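Local coordinates for suppressor protein MPT5 (Saccharomyces cerevisiae, PDB 5BZ1) that binds the 3'-UTR of target mRNAs through its Pumilio-homology RNA-binding domain and so regulates gene expression after transcription, at residues I195-S199 with L228-L232; V203-P207 with E235-L240. All coordinates share one frame; numbering follows the deposited sequence.

Overall arrangement
Both contacts join helix 192-204 to helix 229-240, the same pair of neighbouring helices in the PUF repeat scaffold, and their centres lie about 12 Å apart. Contact 1 (195-199 with 228-232) links Pumilio repeats 5 and 6 and buries 250 Å² in all; contact 2 (203-207 with 235-240), where the first helix runs out into a turn, buries 374 Å². Each combines a buried aliphatic part with a more exposed flank. In contact 1 that flank is aromatic, and a hydroxyl pair supplies a hydrogen bond; in contact 2 it is an arginine lying along backbone carbonyls and a proline. Neither contact comes nearer than about 13 Å to the bound RNA.

Contact 1: residues I195-S199 with L228-L232; sequences IFKIS and LDFYL
In the helical-repeat scaffold of the PUF domain, this contact is an inter-repeat junction: Phe196 and Ser199 of Pumilio repeat 5, on helix 192-204, meet Leu228, Phe230 and Tyr231 of segment 228-232, in repeat 6. Phe196 CA and Leu228 CA are 8.2 Å apart, and the contact is made by side chains. Leu228 packs on two residues of the facing helix. Its CD2 methyl lies at the edge of the Phe196 ring, 3.5 Å from CE1, while CD1 and CD2 both meet CG2 of Ile195, a branch set anti to the backbone N. Leu228 also touches Leu222 of helix 215-223.

The three aromatic rings form the more exposed flank. CZ of Phe196 points at the edge of the Phe230 ring, 3.9 Å from CE2, and the two side chains cross at about a right angle. Against Tyr231 the Phe196 ring stands nearly perpendicular, the planes at 88° and the centroids 5.8 Å apart; the nearest atoms are Phe196 CE1 and Tyr231 CE2. CD2 of Tyr231, its neighbour in sequence, sits over one face of the Phe230 ring, toward the rim.

Tyr231 carries its ring between the backbone N and the carbonyl carbon (chi1 80°), a setting that directs the phenol across to helix 192-204. There the Ser199 hydroxyl lies in the plane of the tyrosine ring, at its edge, and Ser199 OG and Tyr231 OH share a short hydrogen bond of 2.5 Å.

Contact 2: residues V203-P207 with E235-L240; sequences VQFLP and ELFNRL
Val203 in the last turn of helix 192-204, and Leu206 just past it, lie opposite Leu236 and Arg239 in the last turns of helix 229-240. Phe205 is the first residue to leave helical geometry, and the chain turns on into Pro207. The contact falls largely within Pumilio repeat 6, with Arg239 and Leu240 opening repeat 7. The CA atoms of Val203 and Leu236 are 7.2 Å apart, whereas those of Pro207 and Leu240 are separated by 8.7 Å; the backbones thus diverge toward the proline.

Leu206 forms the apolar centre. With CG anti to its backbone N (chi1 -167°), it extends toward helix 229-240 and meets Leu240 tip to tip, the two CD2 methyls of Leu206 and Leu240 being 3.5 Å apart. Leu236 comes across it at about a right angle, its CD2 touching both Leu206 methyls. A glycine in place of Leu206 would probably leave a gap between Leu236 and Leu240 and take away the apolar support beneath the aliphatic part of Arg239.

Arg239 runs extended from CG to NE over the turn. Its CD rests on CD2 of Leu206, and CD of Pro207 lies over one face of the guanidinium, with Pro207 CG 3.5 Å from Arg239 NH1. The carbonyl oxygens approach obliquely: Val203 O is 3.0 Å from Arg239 NE, but the angle is poor for a hydrogen bond, as it is for Gln204 O beside NH2. Nearer the helical part, Val203 CG1 packs against CG of Glu235, the side chains crossing at about a right angle.

Helix 215-223 adds to the apolar layer on both segments, with Ile219 on Leu206 and Leu223 on Leu236, and Ile210 touches Leu240. Beyond this pair, Phe205 packs on helix 169-174 and Phe237 on helix 288-307, continuing the layering of helices along the PUF scaffold.

Contact 1: residues I195-S199 with L228-L232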
ATOM      1  N   ILE A 195      -5.005  10.852   3.336  1.00 34.15           N
ATOM      2  CA  ILE A 195      -4.820   9.731   4.258  1.00 37.53           C
ATOM      3  C   ILE A 195      -5.961   9.683   5.277  1.00 36.31           C
ATOM      4  O   ILE A 195      -6.482   8.609   5.591  1.00 34.89           O
ATOM      5  CB  ILE A 195      -3.468   9.822   5.004  1.00 40.34           C
ATOM      6  CG1 ILE A 195      -2.299   9.745   4.023  1.00 34.38           C
ATOM      7  CG2 ILE A 195      -3.339   8.718   6.049  1.00 35.62           C
ATOM      8  CD1 ILE A 195      -0.937   9.922   4.675  1.00 38.21           C
ATOM      9  N   PHE A 196      -6.337  10.855   5.787  1.00 34.23           N
ATOM     10  CA  PHE A 196      -7.430  10.984   6.752  1.00 36.50           C
ATOM     11  C   PHE A 196      -8.734  10.393   6.233  1.00 40.68           C
ATOM     12  O   PHE A 196      -9.377   9.601   6.923  1.00 40.36           O
ATOM     13  CB  PHE A 196      -7.660  12.453   7.110  1.00 34.96           C
ATOM     14  CG  PHE A 196      -6.661  13.011   8.081  1.00 38.61           C
ATOM     15  CD1 PHE A 196      -5.788  12.175   8.761  1.00 39.07           C
ATOM     16  CD2 PHE A 196      -6.603  14.378   8.323  1.00 37.20           C
ATOM     17  CE1 PHE A 196      -4.870  12.688   9.660  1.00 37.67           C
ATOM     18  CE2 PHE A 196      -5.685  14.897   9.221  1.00 37.40           C
ATOM     19  CZ  PHE A 196      -4.819  14.049   9.889  1.00 37.25           C
ATOM     20  N   LYS A 197      -9.123  10.789   5.021  1.00 35.48           N
ATOM     21  CA  LYS A 197     -10.368  10.320   4.416  1.00 39.42           C
ATOM     22  C   LYS A 197     -10.400   8.799   4.296  1.00 36.59           C
ATOM     23  O   LYS A 197     -11.434   8.169   4.523  1.00 36.82           O
ATOM     24  CB  LYS A 197     -10.584  10.976   3.046  1.00 41.77           C
ATOM     25  CG  LYS A 197     -11.102  12.409   3.129  1.00 49.61           C
ATOM     26  CD  LYS A 197     -10.841  13.186   1.845  1.00 56.48           C
ATOM     27  CE  LYS A 197     -11.521  12.554   0.643  1.00 59.75           C
ATOM     28  NZ  LYS A 197     -13.005  12.600   0.738  1.00 66.85           N
ATOM     29  N   ILE A 198      -9.258   8.214   3.951  1.00 31.46           N
ATOM     30  CA  ILE A 198      -9.141   6.766   3.817  1.00 30.31           C
ATOM     31  C   ILE A 198      -9.153   6.085   5.186  1.00 33.98           C
ATOM     32  O   ILE A 198      -9.768   5.032   5.362  1.00 33.77           O
ATOM     33  CB  ILE A 198      -7.867   6.384   3.036  1.00 28.40           C
ATOM     34  CG1 ILE A 198      -7.906   7.004   1.637  1.00 30.80           C
ATOM     35  CG2 ILE A 198      -7.712   4.876   2.943  1.00 27.43           C
ATOM     36  CD1 ILE A 198      -6.681   6.704   0.787  1.00 24.19           C
ATOM     37  N   SER A 199      -8.478   6.699   6.154  1.00 35.13           N
ATOM     38  CA  SER A 199      -8.412   6.165   7.510  1.00 39.36           C
ATOM     39  C   SER A 199      -9.778   6.120   8.194  1.00 42.41           C
ATOM     40  O   SER A 199     -10.070   5.181   8.940  1.00 44.24           O
ATOM     41  CB  SER A 199      -7.436   6.981   8.349  1.00 42.70           C
ATOM     42  OG  SER A 199      -7.593   6.697   9.726  1.00 51.51           O
ATOM     43  N   LEU A 228      -0.410  10.290  12.137  1.00 31.72           N
ATOM     44  CA  LEU A 228      -1.720   9.762  12.516  1.00 35.13           C
ATOM     45  C   LEU A 228      -1.807   9.450  14.013  1.00 34.47           C
ATOM     46  O   LEU A 228      -2.900   9.207  14.534  1.00 30.67           O
ATOM     47  CB  LEU A 228      -2.049   8.498  11.719  1.00 33.79           C
ATOM     48  CG  LEU A 228      -2.096   8.592  10.194  1.00 35.64           C
ATOM     49  CD1 LEU A 228      -2.621   7.300   9.588  1.00 31.87           C
ATOM     50  CD2 LEU A 228      -2.946   9.766   9.757  1.00 38.24           C
ATOM     51  N   ASP A 229      -0.660   9.460  14.688  1.00 27.61           N
ATOM     52  CA  ASP A 229      -0.568   9.086  16.101  1.00 29.65           C
ATOM     53  C   ASP A 229      -1.616   9.759  16.995  1.00 37.55           C
ATOM     54  O   ASP A 229      -2.182   9.121  17.884  1.00 43.91           O
ATOM     55  CB  ASP A 229       0.834   9.397  16.644  1.00 34.83           C
ATOM     56  CG  ASP A 229       1.900   8.458  16.099  1.00 43.47           C
ATOM     57  OD1 ASP A 229       1.593   7.665  15.185  1.00 44.13           O
ATOM     58  OD2 ASP A 229       3.053   8.525  16.578  1.00 46.22           O
ATOM     59  N   PHE A 230      -1.882  11.038  16.742  1.00 35.49           N
ATOM     60  CA  PHE A 230      -2.731  11.845  17.624  1.00 42.40           C
ATOM     61  C   PHE A 230      -4.178  11.348  17.751  1.00 39.91           C
ATOM     62  O   PHE A 230      -4.864  11.690  18.714  1.00 39.72           O
ATOM     63  CB  PHE A 230      -2.701  13.326  17.212  1.00 37.54           C
ATOM     64  CG  PHE A 230      -3.527  13.640  15.995  1.00 36.20           C
ATOM     65  CD1 PHE A 230      -4.788  14.210  16.128  1.00 36.77           C
ATOM     66  CD2 PHE A 230      -3.046  13.371  14.719  1.00 34.15           C
ATOM     67  CE1 PHE A 230      -5.556  14.504  15.013  1.00 39.08           C
ATOM     68  CE2 PHE A 230      -3.808  13.661  13.597  1.00 32.94           C
ATOM     69  CZ  PHE A 230      -5.066  14.227  13.745  1.00 38.94           C
ATOM     70  N   TYR A 231      -4.633  10.541  16.794  1.00 38.63           N
ATOM     71  CA  TYR A 231      -5.991   9.999  16.847  1.00 46.08           C
ATOM     72  C   TYR A 231      -6.054   8.476  16.693  1.00 43.00           C
ATOM     73  O   TYR A 231      -6.902   7.829  17.303  1.00 41.24           O
ATOM     74  CB  TYR A 231      -6.887  10.660  15.794  1.00 48.90           C
ATOM     75  CG  TYR A 231      -6.707  10.106  14.402  1.00 51.29           C
ATOM     76  CD1 TYR A 231      -7.589   9.163  13.887  1.00 53.78           C
ATOM     77  CD2 TYR A 231      -5.657  10.525  13.603  1.00 52.74           C
ATOM     78  CE1 TYR A 231      -7.424   8.655  12.620  1.00 51.85           C
ATOM     79  CE2 TYR A 231      -5.487  10.028  12.339  1.00 55.27           C
ATOM     80  CZ  TYR A 231      -6.368   9.095  11.852  1.00 55.69           C
ATOM     81  OH  TYR A 231      -6.180   8.608  10.587  1.00 57.93           O
ATOM     82  N   LEU A 232      -5.165   7.913  15.876  1.00 39.03           N
ATOM     83  CA  LEU A 232      -5.263   6.504  15.492  1.00 37.46           C
ATOM     84  C   LEU A 232      -5.125   5.527  16.662  1.00 34.17           C
ATOM     85  O   LEU A 232      -5.840   4.528  16.721  1.00 36.38           O
ATOM     86  CB  LEU A 232      -4.252   6.161  14.392  1.00 35.42           C
ATOM     87  CG  LEU A 232      -4.432   4.776  13.765  1.00 38.16           C
ATOM     88  CD1 LEU A 232      -5.823   4.638  13.161  1.00 36.32           C
ATOM     89  CD2 LEU A 232      -3.371   4.503  12.715  1.00 34.32           C
TER

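Contact 2: residues V203-P207 with E235-L240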
ATOM      1  N   VAL A 203     -11.126   2.687   9.699  1.00 33.81           N
ATOM      2  CA  VAL A 203     -11.605   2.547  11.073  1.00 38.39           C
ATOM      3  C   VAL A 203     -13.061   2.085  11.103  1.00 42.95           C
ATOM      4  O   VAL A 203     -13.436   1.244  11.921  1.00 38.83           O
ATOM      5  CB  VAL A 203     -11.444   3.863  11.867  1.00 41.59           C
ATOM      6  CG1 VAL A 203     -12.122   3.768  13.234  1.00 41.60           C
ATOM      7  CG2 VAL A 203      -9.969   4.208  12.027  1.00 38.12           C
ATOM      8  N   GLN A 204     -13.873   2.630  10.200  1.00 43.71           N
ATOM      9  CA  GLN A 204     -15.289   2.278  10.117  1.00 46.15           C
ATOM     10  C   GLN A 204     -15.491   0.783   9.868  1.00 48.27           C
ATOM     11  O   GLN A 204     -16.403   0.169  10.427  1.00 40.80           O
ATOM     12  CB  GLN A 204     -15.978   3.094   9.017  1.00 44.34           C
ATOM     13  CG  GLN A 204     -17.414   2.662   8.729  1.00 46.85           C
ATOM     14  CD  GLN A 204     -18.116   3.546   7.711  1.00 56.72           C
ATOM     15  OE1 GLN A 204     -17.570   4.557   7.266  1.00 56.77           O
ATOM     16  NE2 GLN A 204     -19.337   3.169   7.339  1.00 59.12           N
ATOM     17  N   PHE A 205     -14.624   0.200   9.044  1.00 39.92           N
ATOM     18  CA  PHE A 205     -14.744  -1.206   8.675  1.00 36.16           C
ATOM     19  C   PHE A 205     -13.631  -2.061   9.273  1.00 33.00           C
ATOM     20  O   PHE A 205     -13.261  -3.094   8.716  1.00 34.60           O
ATOM     21  CB  PHE A 205     -14.756  -1.349   7.153  1.00 37.92           C
ATOM     22  CG  PHE A 205     -15.974  -0.762   6.504  1.00 42.78           C
ATOM     23  CD1 PHE A 205     -17.133  -1.513   6.371  1.00 47.35           C
ATOM     24  CD2 PHE A 205     -15.964   0.541   6.034  1.00 38.15           C
ATOM     25  CE1 PHE A 205     -18.261  -0.975   5.776  1.00 51.65           C
ATOM     26  CE2 PHE A 205     -17.086   1.087   5.437  1.00 45.24           C
ATOM     27  CZ  PHE A 205     -18.238   0.329   5.308  1.00 50.71           C
ATOM     28  N   LEU A 206     -13.114  -1.622  10.416  1.00 32.41           N
ATOM     29  CA  LEU A 206     -12.046  -2.324  11.128  1.00 36.79           C
ATOM     30  C   LEU A 206     -12.265  -3.834  11.357  1.00 42.52           C
ATOM     31  O   LEU A 206     -11.332  -4.621  11.153  1.00 37.37           O
ATOM     32  CB  LEU A 206     -11.739  -1.614  12.450  1.00 37.14           C
ATOM     33  CG  LEU A 206     -10.459  -2.004  13.183  1.00 39.11           C
ATOM     34  CD1 LEU A 206      -9.255  -1.754  12.301  1.00 35.35           C
ATOM     35  CD2 LEU A 206     -10.339  -1.204  14.461  1.00 41.19           C
ATOM     36  N   PRO A 207     -13.482  -4.247  11.784  1.00 40.90           N
ATOM     37  CA  PRO A 207     -13.667  -5.683  12.037  1.00 40.74           C
ATOM     38  C   PRO A 207     -13.471  -6.559  10.797  1.00 40.22           C
ATOM     39  O   PRO A 207     -13.105  -7.725  10.943  1.00 42.29           O
ATOM     40  CB  PRO A 207     -15.122  -5.770  12.510  1.00 44.67           C
ATOM     41  CG  PRO A 207     -15.417  -4.425  13.077  1.00 47.20           C
ATOM     42  CD  PRO A 207     -14.674  -3.474  12.182  1.00 43.80           C
ATOM     43  N   GLU A 235      -8.291   5.757  18.800  1.00 34.88           N
ATOM     44  CA  GLU A 235      -9.383   5.312  17.939  1.00 42.03           C
ATOM     45  C   GLU A 235      -9.374   3.793  17.794  1.00 35.38           C
ATOM     46  O   GLU A 235     -10.398   3.137  17.993  1.00 36.44           O
ATOM     47  CB  GLU A 235      -9.275   5.964  16.561  1.00 48.79           C
ATOM     48  CG  GLU A 235     -10.534   5.870  15.722  1.00 60.84           C
ATOM     49  CD  GLU A 235     -11.477   7.027  15.961  1.00 76.69           C
ATOM     50  OE1 GLU A 235     -10.988   8.148  16.218  1.00 82.43           O
ATOM     51  OE2 GLU A 235     -12.707   6.818  15.889  1.00 83.57           O
ATOM     52  N   LEU A 236      -8.212   3.242  17.446  1.00 31.29           N
ATOM     53  CA  LEU A 236      -8.051   1.795  17.347  1.00 32.15           C
ATOM     54  C   LEU A 236      -8.353   1.113  18.673  1.00 35.78           C
ATOM     55  O   LEU A 236      -9.094   0.134  18.715  1.00 35.88           O
ATOM     56  CB  LEU A 236      -6.640   1.420  16.893  1.00 28.37           C
ATOM     57  CG  LEU A 236      -6.279   1.608  15.421  1.00 41.46           C
ATOM     58  CD1 LEU A 236      -4.899   1.044  15.140  1.00 41.15           C
ATOM     59  CD2 LEU A 236      -7.309   0.950  14.523  1.00 45.96           C
ATOM     60  N   PHE A 237      -7.781   1.627  19.757  1.00 37.15           N
ATOM     61  CA  PHE A 237      -7.944   0.971  21.045  1.00 38.17           C
ATOM     62  C   PHE A 237      -9.387   1.010  21.536  1.00 40.76           C
ATOM     63  O   PHE A 237      -9.860   0.049  22.135  1.00 47.54           O
ATOM     64  CB  PHE A 237      -7.000   1.550  22.098  1.00 37.52           C
ATOM     65  CG  PHE A 237      -6.898   0.703  23.333  1.00 42.11           C
ATOM     66  CD1 PHE A 237      -6.271  -0.538  23.285  1.00 41.88           C
ATOM     67  CD2 PHE A 237      -7.441   1.129  24.534  1.00 43.41           C
ATOM     68  CE1 PHE A 237      -6.181  -1.334  24.415  1.00 46.86           C
ATOM     69  CE2 PHE A 237      -7.355   0.339  25.669  1.00 48.07           C
ATOM     70  CZ  PHE A 237      -6.723  -0.894  25.609  1.00 47.27           C
ATOM     71  N   ASN A 238     -10.086   2.113  21.281  1.00 43.09           N
ATOM     72  CA  ASN A 238     -11.493   2.214  21.661  1.00 46.41           C
ATOM     73  C   ASN A 238     -12.354   1.172  20.946  1.00 49.15           C
ATOM     74  O   ASN A 238     -13.258   0.587  21.542  1.00 51.18           O
ATOM     75  CB  ASN A 238     -12.031   3.621  21.388  1.00 51.93           C
ATOM     76  CG  ASN A 238     -11.425   4.666  22.306  1.00 62.65           C
ATOM     77  OD1 ASN A 238     -10.852   4.339  23.344  1.00 64.07           O
ATOM     78  ND2 ASN A 238     -11.554   5.935  21.928  1.00 68.14           N
ATOM     79  N   ARG A 239     -12.057   0.940  19.672  1.00 44.07           N
ATOM     80  CA  ARG A 239     -12.830   0.013  18.852  1.00 48.82           C
ATOM     81  C   ARG A 239     -12.502  -1.452  19.141  1.00 48.64           C
ATOM     82  O   ARG A 239     -13.311  -2.340  18.864  1.00 56.62           O
ATOM     83  CB  ARG A 239     -12.608   0.305  17.362  1.00 49.39           C
ATOM     84  CG  ARG A 239     -13.868   0.724  16.612  1.00 62.60           C
ATOM     85  CD  ARG A 239     -13.703   0.602  15.103  1.00 64.65           C
ATOM     86  NE  ARG A 239     -14.988   0.660  14.406  1.00 63.00           N
ATOM     87  CZ  ARG A 239     -15.850  -0.352  14.350  1.00 65.63           C
ATOM     88  NH1 ARG A 239     -15.575  -1.498  14.959  1.00 63.07           N
ATOM     89  NH2 ARG A 239     -16.995  -0.219  13.693  1.00 70.15           N
ATOM     90  N   LEU A 240     -11.324  -1.699  19.709  1.00 43.20           N
ATOM     91  CA  LEU A 240     -10.799  -3.059  19.830  1.00 41.84           C
ATOM     92  C   LEU A 240     -10.564  -3.571  21.249  1.00 44.35           C
ATOM     93  O   LEU A 240     -10.468  -4.781  21.447  1.00 42.71           O
ATOM     94  CB  LEU A 240      -9.483  -3.168  19.071  1.00 42.45           C
ATOM     95  CG  LEU A 240      -9.563  -2.804  17.599  1.00 49.03           C
ATOM     96  CD1 LEU A 240      -8.165  -2.732  17.026  1.00 45.64           C
ATOM     97  CD2 LEU A 240     -10.423  -3.817  16.860  1.00 51.20           C
TER